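Local structure of E1 (Kluyveromyces marxianus, 3VX6) at residues Phe15-Asp20 against Ala271-Asp276; Leu27-Leu32 against Leu62-Phe67; Ser127-Asp130 against Lys135-Tyr138. The protein acts as an E1-like enzyme in autophagy, activating the ubiquitin-like proteins Atg8 and Atg12 for conjugation to phosphatidylethanolamine and Atg5, respectively. All blocks are in the same frame, centred on the assembly; numbering follows the deposited sequence.

Interaction 1: residues Phe15-Asp20 against Ala271-Asp276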
# COMPACT_ATOMS: atom_id res chain seq x y z
N PHE A 15 5.49 -3.73 -1.59
CA PHE A 15 5.29 -4.97 -0.84
C PHE A 15 5.73 -6.15 -1.69
O PHE A 15 5.92 -6.05 -2.90
CB PHE A 15 3.81 -5.18 -0.58
CG PHE A 15 3.03 -5.50 -1.83
CD1 PHE A 15 2.92 -4.55 -2.85
CD2 PHE A 15 2.53 -6.78 -2.05
CE1 PHE A 15 2.33 -4.88 -4.07
CE2 PHE A 15 1.94 -7.11 -3.27
CZ PHE A 15 1.84 -6.16 -4.29
N GLN A 16 5.88 -7.29 -1.01
CA GLN A 16 6.21 -8.56 -1.65
C GLN A 16 5.13 -9.49 -1.09
O GLN A 16 5.00 -9.64 0.12
CB GLN A 16 7.59 -9.06 -1.25
CG GLN A 16 7.88 -10.46 -1.78
CD GLN A 16 9.36 -10.81 -1.76
OE1 GLN A 16 9.73 -11.97 -1.98
NE2 GLN A 16 10.21 -9.82 -1.50
N SER A 17 4.35 -10.07 -1.98
CA SER A 17 3.28 -10.95 -1.53
C SER A 17 3.82 -12.27 -1.01
O SER A 17 4.88 -12.76 -1.42
CB SER A 17 2.26 -11.20 -2.64
OG SER A 17 2.79 -12.00 -3.68
N PHE A 18 3.08 -12.83 -0.08
CA PHE A 18 3.41 -14.11 0.50
C PHE A 18 2.10 -14.78 0.73
O PHE A 18 1.48 -14.61 1.79
CB PHE A 18 4.16 -13.95 1.81
CG PHE A 18 5.63 -13.87 1.63
CD1 PHE A 18 6.35 -15.02 1.32
CD2 PHE A 18 6.28 -12.65 1.69
CE1 PHE A 18 7.70 -14.95 1.07
CE2 PHE A 18 7.63 -12.57 1.43
CZ PHE A 18 8.35 -13.72 1.12
N VAL A 19 1.65 -15.50 -0.28
CA VAL A 19 0.38 -16.18 -0.17
C VAL A 19 0.61 -17.65 0.15
O VAL A 19 0.93 -18.47 -0.72
CB VAL A 19 -0.45 -16.01 -1.45
CG1 VAL A 19 -0.54 -14.54 -1.81
CG2 VAL A 19 0.16 -16.79 -2.60
N ASP A 20 0.47 -17.98 1.43
CA ASP A 20 0.61 -19.35 1.87
C ASP A 20 -0.52 -20.10 1.17
O ASP A 20 -1.58 -19.52 0.91
CB ASP A 20 0.42 -19.44 3.39
CG ASP A 20 0.68 -20.83 3.93
OD1 ASP A 20 -0.01 -21.78 3.50
OD2 ASP A 20 1.59 -20.98 4.78
N ALA A 271 3.30 -10.00 -14.37
CA ALA A 271 2.41 -11.07 -14.76
C ALA A 271 1.85 -11.75 -13.52
O ALA A 271 2.43 -11.68 -12.42
CB ALA A 271 3.16 -12.07 -15.63
N PRO A 272 0.71 -12.42 -13.67
CA PRO A 272 0.08 -13.12 -12.56
C PRO A 272 1.02 -14.20 -12.01
O PRO A 272 1.91 -14.67 -12.71
CB PRO A 272 -1.16 -13.73 -13.19
CG PRO A 272 -1.47 -12.79 -14.32
CD PRO A 272 -0.12 -12.51 -14.89
N LYS A 273 0.82 -14.57 -10.75
CA LYS A 273 1.59 -15.62 -10.11
C LYS A 273 0.62 -16.79 -10.09
O LYS A 273 -0.55 -16.62 -9.75
CB LYS A 273 1.98 -15.23 -8.69
CG LYS A 273 2.77 -13.94 -8.61
CD LYS A 273 3.18 -13.58 -7.20
CE LYS A 273 4.43 -14.31 -6.76
NZ LYS A 273 5.03 -13.68 -5.54
N SER A 274 1.08 -17.98 -10.47
CA SER A 274 0.20 -19.13 -10.46
C SER A 274 0.79 -20.24 -9.62
O SER A 274 1.86 -20.76 -9.93
CB SER A 274 -0.04 -19.67 -11.86
OG SER A 274 1.19 -20.07 -12.46
N ILE A 275 0.11 -20.60 -8.56
CA ILE A 275 0.61 -21.66 -7.73
C ILE A 275 -0.22 -22.91 -7.89
O ILE A 275 -1.30 -23.06 -7.32
CB ILE A 275 0.70 -21.20 -6.28
CG1 ILE A 275 -0.72 -20.99 -5.70
CG2 ILE A 275 1.54 -19.87 -6.22
CD1 ILE A 275 -0.81 -21.27 -4.15
N ASP A 276 0.31 -23.80 -8.73
CA ASP A 276 -0.33 -25.08 -9.06
C ASP A 276 -0.04 -26.13 -7.98
O ASP A 276 0.80 -27.01 -8.15
CB ASP A 276 0.17 -25.55 -10.44
CG ASP A 276 -0.35 -26.92 -10.83
OD1 ASP A 276 -0.21 -27.32 -12.02
OD2 ASP A 276 -0.91 -27.59 -9.96
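Ser17 and Lys273 mark the closest approach of the two backbones, yet their CA atoms are still 9.9 Å apart, so the strands meet through side chains and share no backbone bonds. They belong to different sheets of the Atg7 N-terminal domain. Strand 16-19 pairs in parallel with strand 59-62 in a small two-stranded sheet, whereas strand 273-275 runs antiparallel to strand 135-144 in a larger mixed sheet. The contact thus joins the ends of the domain sequence, 251 residues apart.

The gap is crossed at one point by a long side chain. Lys273 starts out extended, with chi2 near 180°, and then bends at chi3 (82°), which turns its ammonium group towards Ser17. There NZ donates a weak hydrogen bond to OG of Ser17, 3.4 Å away. Neither group depends on this bond alone: the serine hydroxyl has its stronger partner in the carboxylate of Glu263, and the ammonium forms a long, weak ion pair with the same carboxylate. Glu263 thus lies near both groups, bonded to the serine and only weakly paired with the lysine, and its negative charge probably helps to hold the ammonium group in place.

Val19 and Ile275 face each other more loosely, Val19 CG2 lying 4.8 Å from Ile275 CD1. Both also rest on Phe24 of helix 21-33, while Val19 and Lys273 each pack on Tyr138 of strand 135-144. Beside the weak bond, the lysine's aliphatic chain still passes near the hydroxyl, with Lys273 CD 3.9 Å from Ser17 OG.

Interaction 2: residues Leu27-Leu32 against Leu62-Phe67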
# COMPACT_ATOMS: atom_id res chain seq x y z
N LEU A 27 -9.29 -19.18 0.30
CA LEU A 27 -10.01 -18.53 -0.78
C LEU A 27 -10.93 -19.57 -1.35
O LEU A 27 -12.10 -19.31 -1.59
CB LEU A 27 -9.05 -18.04 -1.88
CG LEU A 27 -9.73 -17.49 -3.15
CD1 LEU A 27 -10.73 -16.41 -2.78
CD2 LEU A 27 -8.68 -16.94 -4.09
N SER A 28 -10.39 -20.77 -1.55
CA SER A 28 -11.18 -21.87 -2.08
C SER A 28 -12.38 -22.07 -1.16
O SER A 28 -13.52 -22.07 -1.61
CB SER A 28 -10.35 -23.15 -2.13
OG SER A 28 -9.28 -23.03 -3.05
N ARG A 29 -12.11 -22.24 0.12
CA ARG A 29 -13.17 -22.43 1.10
C ARG A 29 -14.19 -21.31 0.97
O ARG A 29 -15.38 -21.56 0.77
CB ARG A 29 -12.58 -22.46 2.52
CG ARG A 29 -11.62 -23.64 2.78
CD ARG A 29 -10.65 -23.33 3.92
NE ARG A 29 -9.41 -24.10 3.79
CZ ARG A 29 -8.25 -23.77 4.35
NH1 ARG A 29 -8.15 -22.68 5.10
NH2 ARG A 29 -7.18 -24.53 4.16
N LEU A 30 -13.72 -20.07 1.06
CA LEU A 30 -14.62 -18.92 0.95
C LEU A 30 -15.35 -18.86 -0.38
O LEU A 30 -16.53 -18.52 -0.42
CB LEU A 30 -13.84 -17.62 1.18
CG LEU A 30 -13.48 -17.31 2.63
CD1 LEU A 30 -12.61 -16.07 2.66
CD2 LEU A 30 -14.73 -17.09 3.46
N LYS A 31 -14.65 -19.18 -1.47
CA LYS A 31 -15.28 -19.16 -2.79
C LYS A 31 -16.24 -20.33 -2.86
O LYS A 31 -17.05 -20.42 -3.78
CB LYS A 31 -14.24 -19.29 -3.91
CG LYS A 31 -14.86 -19.23 -5.30
CD LYS A 31 -13.87 -19.53 -6.39
CE LYS A 31 -14.54 -19.45 -7.76
NZ LYS A 31 -13.60 -19.79 -8.86
N LEU A 32 -16.13 -21.23 -1.89
CA LEU A 32 -16.99 -22.40 -1.84
C LEU A 32 -18.07 -22.28 -0.79
O LEU A 32 -19.03 -23.04 -0.82
CB LEU A 32 -16.17 -23.66 -1.55
CG LEU A 32 -15.30 -24.17 -2.70
CD1 LEU A 32 -14.59 -25.44 -2.24
CD2 LEU A 32 -16.15 -24.43 -3.94
N LEU A 62 -0.40 -13.25 3.24
CA LEU A 62 -1.78 -13.67 3.13
C LEU A 62 -1.85 -15.15 3.43
O LEU A 62 -1.42 -15.97 2.64
CB LEU A 62 -2.29 -13.38 1.72
CG LEU A 62 -2.27 -11.91 1.30
CD1 LEU A 62 -2.81 -11.77 -0.12
CD2 LEU A 62 -3.11 -11.11 2.26
N ARG A 63 -2.39 -15.47 4.60
CA ARG A 63 -2.55 -16.84 5.01
C ARG A 63 -4.05 -17.02 4.95
O ARG A 63 -4.74 -16.24 4.31
CB ARG A 63 -2.06 -17.02 6.45
CG ARG A 63 -0.84 -16.19 6.81
CD ARG A 63 -0.53 -16.23 8.31
NE ARG A 63 0.45 -15.21 8.70
CZ ARG A 63 1.69 -15.11 8.20
NH1 ARG A 63 2.12 -15.97 7.27
NH2 ARG A 63 2.51 -14.16 8.64
N ASP A 64 -4.55 -18.05 5.62
CA ASP A 64 -5.98 -18.27 5.63
C ASP A 64 -6.69 -17.22 6.48
O ASP A 64 -7.87 -16.94 6.28
CB ASP A 64 -6.29 -19.69 6.14
CG ASP A 64 -5.35 -20.14 7.24
OD1 ASP A 64 -5.38 -21.35 7.57
OD2 ASP A 64 -4.58 -19.32 7.77
N ASP A 65 -5.95 -16.62 7.41
CA ASP A 65 -6.52 -15.60 8.29
C ASP A 65 -6.68 -14.23 7.61
O ASP A 65 -7.45 -13.38 8.06
CB ASP A 65 -5.66 -15.44 9.55
CG ASP A 65 -4.23 -15.01 9.24
OD1 ASP A 65 -3.38 -15.89 8.94
OD2 ASP A 65 -3.96 -13.78 9.29
N SER A 66 -5.96 -14.02 6.51
CA SER A 66 -6.02 -12.76 5.79
C SER A 66 -7.42 -12.32 5.36
O SER A 66 -7.60 -11.23 4.82
CB SER A 66 -5.12 -12.82 4.57
OG SER A 66 -3.76 -12.81 4.98
N PHE A 67 -8.41 -13.16 5.62
CA PHE A 67 -9.77 -12.82 5.23
C PHE A 67 -10.59 -12.31 6.38
O PHE A 67 -11.63 -11.67 6.18
CB PHE A 67 -10.44 -14.02 4.59
CG PHE A 67 -9.95 -14.31 3.20
CD1 PHE A 67 -10.42 -13.56 2.13
CD2 PHE A 67 -9.02 -15.30 2.97
CE1 PHE A 67 -9.98 -13.81 0.84
CE2 PHE A 67 -8.57 -15.56 1.69
CZ PHE A 67 -9.05 -14.82 0.62
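Leu30 lays one methyl over a face of the Phe67 ring, and this forms the close-packed centre of the contact. Its CD1 stands 3.5 Å from the ring centroid, 25° off the ring normal, in a CH-pi interaction displaced towards the CG side of the ring. The leucine and phenylalanine side chains run past each other in opposite directions, so the methyl comes to lie above the root of the ring. At the far end of the ring, Leu27 is the neighbour: its CB is 4.1 Å from Phe67 CZ, in ordinary apolar contact. Phe67 is packed by more than the helix segment, because its ring also stacks with Phe23 and touches Leu83 and Leu44 on strands 78-86 and 40-47.

In the fold, this is a helix docked against a connecting loop. Helix 21-33 follows strand 16-19, and the loop follows strand 59-62, the parallel partner of that strand, so both leave the little sheet from the same end and meet again here. A backbone hydrogen bond between Ser66 and Tyr45 also attaches the loop to strand 40-47.

Towards solvent the contact becomes loose and electrostatic. Arg29 reaches out with an extended chain and brings NH1 to 3.9 Å from Asp64 OD1, a long salt bridge. The carboxylate oxygen lies at the edge of the guanidinium, near its plane, but the two flat groups are turned 52° apart and do not meet as a two-pronged pair. Asp64 CB is slightly nearer the same nitrogen, at 3.7 Å. NH1 has a second acidic partner in Glu26, to which it forms a salt bridge within the helix, so the arginine probably feels both negative charges.

Interaction 3: residues Ser127-Asp130 against Lys135-Tyr138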
# COMPACT_ATOMS: atom_id res chain seq x y z
N SER A 127 -7.46 -12.51 -8.84
CA SER A 127 -7.04 -13.89 -8.91
C SER A 127 -8.04 -14.75 -9.63
O SER A 127 -9.14 -14.32 -9.97
CB SER A 127 -6.83 -14.45 -7.49
OG SER A 127 -8.03 -14.45 -6.73
N PHE A 128 -7.62 -15.97 -9.88
CA PHE A 128 -8.45 -16.96 -10.52
C PHE A 128 -8.07 -18.23 -9.81
O PHE A 128 -6.94 -18.71 -9.93
CB PHE A 128 -8.15 -17.12 -12.00
CG PHE A 128 -8.88 -18.26 -12.62
CD1 PHE A 128 -8.20 -19.23 -13.36
CD2 PHE A 128 -10.26 -18.40 -12.43
CE1 PHE A 128 -8.88 -20.31 -13.90
CE2 PHE A 128 -10.94 -19.47 -12.97
CZ PHE A 128 -10.25 -20.43 -13.71
N ALA A 129 -9.01 -18.74 -9.03
CA ALA A 129 -8.78 -19.96 -8.31
C ALA A 129 -9.39 -21.05 -9.17
O ALA A 129 -10.62 -21.15 -9.28
CB ALA A 129 -9.44 -19.91 -6.94
N ASP A 130 -8.53 -21.81 -9.83
CA ASP A 130 -8.97 -22.91 -10.68
C ASP A 130 -9.11 -24.12 -9.77
O ASP A 130 -8.21 -24.95 -9.67
CB ASP A 130 -7.95 -23.20 -11.77
CG ASP A 130 -8.42 -24.28 -12.72
OD1 ASP A 130 -7.70 -24.55 -13.71
OD2 ASP A 130 -9.51 -24.84 -12.48
N LYS A 135 -5.17 -25.07 -9.69
CA LYS A 135 -4.12 -24.10 -9.95
C LYS A 135 -4.70 -22.73 -9.62
O LYS A 135 -5.82 -22.42 -10.00
CB LYS A 135 -3.70 -24.15 -11.42
CG LYS A 135 -3.39 -25.55 -11.92
CD LYS A 135 -3.24 -25.60 -13.44
CE LYS A 135 -3.06 -27.03 -13.94
NZ LYS A 135 -3.04 -27.11 -15.44
N PHE A 136 -3.93 -21.92 -8.90
CA PHE A 136 -4.40 -20.60 -8.50
C PHE A 136 -3.61 -19.46 -9.09
O PHE A 136 -2.50 -19.19 -8.65
CB PHE A 136 -4.37 -20.50 -6.99
CG PHE A 136 -5.22 -21.51 -6.32
CD1 PHE A 136 -6.49 -21.19 -5.86
CD2 PHE A 136 -4.77 -22.83 -6.20
CE1 PHE A 136 -7.31 -22.15 -5.29
CE2 PHE A 136 -5.59 -23.80 -5.63
CZ PHE A 136 -6.86 -23.46 -5.18
N TYR A 137 -4.20 -18.79 -10.07
CA TYR A 137 -3.58 -17.65 -10.72
C TYR A 137 -3.95 -16.39 -9.93
O TYR A 137 -5.11 -16.19 -9.61
CB TYR A 137 -4.10 -17.54 -12.15
CG TYR A 137 -3.97 -18.83 -12.94
CD1 TYR A 137 -3.04 -18.95 -13.98
CD2 TYR A 137 -4.76 -19.94 -12.64
CE1 TYR A 137 -2.90 -20.15 -14.69
CE2 TYR A 137 -4.63 -21.15 -13.34
CZ TYR A 137 -3.69 -21.24 -14.36
OH TYR A 137 -3.53 -22.43 -15.02
N TYR A 138 -2.97 -15.57 -9.59
CA TYR A 138 -3.29 -14.34 -8.87
C TYR A 138 -2.31 -13.23 -9.16
O TYR A 138 -1.22 -13.45 -9.69
CB TYR A 138 -3.32 -14.57 -7.37
CG TYR A 138 -2.00 -14.99 -6.79
CD1 TYR A 138 -1.48 -16.25 -7.06
CD2 TYR A 138 -1.30 -14.15 -5.92
CE1 TYR A 138 -0.30 -16.67 -6.49
CE2 TYR A 138 -0.10 -14.56 -5.34
CZ TYR A 138 0.39 -15.83 -5.63
OH TYR A 138 1.56 -16.28 -5.06
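The carbonyl oxygen of Phe128 is approached by two groups of the opposite strand. Tyr137 N donates a hydrogen bond of 2.7 Å to Phe128 O, and Phe136 CA adds a CA-H...O contact at 3.5 Å to the same oxygen. The reciprocal bond, from Phe128 N to Tyr137 O, completes this hydrogen-bonded pair of an antiparallel beta hairpin. Nearer the turn, Lys135 N binds Asp130 O at 3.0 Å, and Asp130 N donates back to Lys135 O, whose position is less certain. The carboxylate of Asp130 turns to the connecting loop, where OD2 accepts from Lys132 N and, weakly, from Lys133 N, fastening the hairpin turn.

Side chains alternate between the two faces of the sheet. On one face, Phe128 and Tyr137 lie side by side and point the same way. CG of Phe128 is anti to its own nitrogen (chi1 173°), which sends the ring along the sheet until CD1 is 3.6 Å from Tyr137 CD2. The rings remain oblique, with centroids 5.8 Å apart and planes at 35°. On the other face, Ala129 CB packs 3.4 Å from Phe136 CD1, and the CB atoms of Ser127 and Tyr138 face each other at 3.5 Å. The hydroxyl of Ser127 is bound by Asn85.

The hairpin fills the middle of the mixed sheet, with strand 78-86 beside 123-130 and strand 273-275 beside 135-144. Helix 89-94 packs on Phe128 and Tyr137 through Ile89 and Phe92, while on the other face helix 21-33 meets Phe136 and Tyr138 through Phe24.

How the interactions relate
The three contacts lie close together, on the same side of the chain's centre. Interactions 1 and 3, with centres about 10 Å apart, are joined through the mixed sheet, where strand 273-275 pairs with strand 135-144: Lys273 N probably bonds to Tyr138 O (2.6 Å) and Ile275 N to Phe136 O (3.0 Å). Interactions 1 and 2, centred about 14 Å apart, meet along the small parallel sheet, where Phe18 O probably accepts a bond from Leu62 N at 2.7 Å. The helix segment of interaction 2 lies against the hairpin of interaction 3, about 12 Å away between centres; Leu27 CD2 is 4.2 Å from Ala129 CB, and Lys31 NZ bonds weakly to Ala129 O.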